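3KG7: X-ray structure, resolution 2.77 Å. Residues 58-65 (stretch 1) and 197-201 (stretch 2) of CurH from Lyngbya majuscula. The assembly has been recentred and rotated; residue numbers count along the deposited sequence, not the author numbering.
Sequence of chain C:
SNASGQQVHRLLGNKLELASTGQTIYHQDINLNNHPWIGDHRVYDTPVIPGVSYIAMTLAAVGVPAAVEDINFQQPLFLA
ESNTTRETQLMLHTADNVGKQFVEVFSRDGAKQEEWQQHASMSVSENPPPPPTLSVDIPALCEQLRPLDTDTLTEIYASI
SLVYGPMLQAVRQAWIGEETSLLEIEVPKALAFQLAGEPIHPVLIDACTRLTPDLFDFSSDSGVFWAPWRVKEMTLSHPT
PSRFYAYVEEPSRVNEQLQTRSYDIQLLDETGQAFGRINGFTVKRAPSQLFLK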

# COMPACT_ATOMS: atom_id res chain seq x y z
N THR C 58 -7.72 2.02 -14.82
CA THR C 58 -6.39 1.61 -15.23
C THR C 58 -5.79 2.65 -16.17
O THR C 58 -4.62 3.05 -16.02
N LEU C 59 -6.61 3.11 -17.12
CA LEU C 59 -6.19 4.15 -18.04
C LEU C 59 -5.86 5.43 -17.29
O LEU C 59 -4.94 6.15 -17.67
N ALA C 60 -6.58 5.70 -16.20
CA ALA C 60 -6.27 6.86 -15.37
C ALA C 60 -4.96 6.68 -14.61
O ALA C 60 -4.26 7.67 -14.35
N ALA C 61 -4.61 5.44 -14.28
CA ALA C 61 -3.37 5.17 -13.54
C ALA C 61 -2.11 5.29 -14.41
O ALA C 61 -1.09 5.83 -13.98
N VAL C 62 -2.18 4.78 -15.63
CA VAL C 62 -1.01 4.72 -16.51
C VAL C 62 -0.93 5.89 -17.50
O VAL C 62 0.14 6.17 -18.03
N GLY C 63 -2.07 6.54 -17.74
CA GLY C 63 -2.14 7.64 -18.71
C GLY C 63 -2.26 7.15 -20.14
O GLY C 63 -1.90 6.01 -20.45
N VAL C 64 -2.77 8.01 -21.02
CA VAL C 64 -2.91 7.69 -22.44
C VAL C 64 -1.85 8.45 -23.23
O VAL C 64 -1.37 9.47 -22.75
N PRO C 65 -1.48 7.96 -24.44
CA PRO C 65 -2.01 6.77 -25.12
C PRO C 65 -1.60 5.47 -24.42
O PRO C 65 -0.50 5.37 -23.88
N GLY C 197 -10.19 15.02 -14.77
CA GLY C 197 -9.05 14.99 -15.67
C GLY C 197 -8.58 13.61 -16.05
O GLY C 197 -7.54 13.46 -16.70
N GLU C 198 -9.32 12.59 -15.63
CA GLU C 198 -9.08 11.22 -16.11
C GLU C 198 -9.42 11.12 -17.62
O GLU C 198 -10.35 11.79 -18.10
N PRO C 199 -8.66 10.30 -18.38
CA PRO C 199 -8.85 10.24 -19.84
C PRO C 199 -10.30 9.97 -20.24
O PRO C 199 -10.82 10.60 -21.16
N ILE C 200 -10.93 9.03 -19.54
CA ILE C 200 -12.31 8.63 -19.83
C ILE C 200 -12.99 8.13 -18.56
O ILE C 200 -12.51 7.21 -17.90
N HIS C 201 -14.10 8.76 -18.20
CA HIS C 201 -14.86 8.35 -17.04
C HIS C 201 -15.58 7.04 -17.32
O HIS C 201 -16.05 6.83 -18.44

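The rule of this small contact is one proline ring pressed into the closing turn of a helix. Stretch 1 brings in the last turn of a helix, through Val62, and the extended segment that follows it; stretch 2 is irregular chain. Residues that touch across the contact are at least 135 positions apart in the sequence. The two stretches bury 217 Å² between them and share no hydrogen bond, so shape carries the fit.

Pro199 is the bump. It gives up 78 Å² to the other stretch, more than any other residue here, and its CA-to-CB bond points toward the helix. The ring, puckered C-gamma exo, meets a hollow made by Leu59, Ala60 and Val64, and successive ring atoms find different parts of it. Pro199 CD lies 3.8 Å from Ala60 CA and 4.1 Å from Ala60 CB. Pro199 CG comes within 3.7 Å of the carbonyl, Leu59 O, and lies 4.4 Å from Leu59 CB. Pro199 CB rests 3.9 Å from Val64 CG1. The ring touches backbone as well as side chain: Leu59 O and Ala60 CA lie against it.

The small residue in the hollow is Ala60. Its CB points sideways, and the side chain ends there, beside the proline ring. The same methyl also meets Glu198, with Ala60 CB to Glu198 CB at 4.0 Å. This is where the two stretches come closest by CA: the CA atoms of Ala60 and Glu198 are 5.2 Å apart. Glu198 thus offers its aliphatic root to the contact while its end leads away, with chi1 p and chi2 m; its carboxylate oxygens are hydrogen-bonded to a residue or residues just outside the stretches, and the side-chain contacts across the interface are apolar.

Leu59 points toward stretch 2 in the m, t rotamer and extends the contact past the proline. Leu59 CD1 reaches Ile200 CG2 at 3.9 Å. Ile200, t at both chi1 and chi2, sets its CB sideways and still supplies that methyl, so a branch from each stretch meets beside the ring.

Val64 completes the hollow from beyond the helix. The Leu59 carbonyl that lies against the proline ring also accepts the hydrogen bond from Gly63, with Gly63 N to Leu59 O at 2.9 Å, so this oxygen is satisfied within its own stretch despite its apolar neighbour. Gly63 then leaves helical geometry with phi of 81°, a value that favours glycine, and the chain runs on extended. Val64, chi1 m, points toward stretch 2 and places its CG1 against the ring.

The remaining side chains stay out. Ala61 points away, while Thr58, Val62, Pro65 and His201 are out of reach; Thr58 OG1 is hydrogen-bonded elsewhere in the structure, and His201 caps the helix that begins just past its stretch. For a designer, the lesson is economical: a rigid ring as the bump, an alanine beside it, larger aliphatic groups around them, and polar ends paired outside the contact.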

# COMPACT_ATOMS: atom_id res chain seq x y z
CB THR C 58 -6.39 0.22 -15.88
OG1 THR C 58 -6.91 -0.74 -14.95
CG2 THR C 58 -4.98 -0.18 -16.29
CB LEU C 59 -7.26 4.42 -19.09
CG LEU C 59 -7.60 3.32 -20.09
CD1 LEU C 59 -8.96 3.61 -20.70
CD2 LEU C 59 -6.54 3.20 -21.16
CB ALA C 60 -7.42 7.15 -14.41
CB ALA C 61 -3.43 3.81 -12.89
CB VAL C 62 -0.93 3.39 -17.31
CG1 VAL C 62 -1.02 2.19 -16.38
CG2 VAL C 62 -2.02 3.33 -18.38
CB VAL C 64 -4.32 8.03 -22.99
CG1 VAL C 64 -5.34 7.09 -22.39
CG2 VAL C 64 -4.70 9.49 -22.72
CB PRO C 65 -1.39 6.85 -26.52
CG PRO C 65 -0.78 8.22 -26.62
CD PRO C 65 -0.42 8.61 -25.23
CB GLU C 198 -9.85 10.19 -15.26
CG GLU C 198 -11.39 10.17 -15.39
CD GLU C 198 -12.08 11.42 -14.86
OE1 GLU C 198 -11.98 11.71 -13.64
OE2 GLU C 198 -12.73 12.12 -15.66
CB PRO C 199 -7.98 9.07 -20.28
CG PRO C 199 -7.05 8.80 -19.14
CD PRO C 199 -7.61 9.38 -17.90
CB ILE C 200 -12.40 7.58 -20.96
CG1 ILE C 200 -13.85 7.41 -21.44
CG2 ILE C 200 -11.81 6.24 -20.54
CD1 ILE C 200 -13.96 6.61 -22.74
CB HIS C 201 -15.88 9.41 -16.66
CG HIS C 201 -16.50 9.18 -15.32
ND1 HIS C 201 -17.66 8.44 -15.15
CD2 HIS C 201 -16.11 9.55 -14.07
CE1 HIS C 201 -17.96 8.38 -13.87
NE2 HIS C 201 -17.04 9.05 -13.19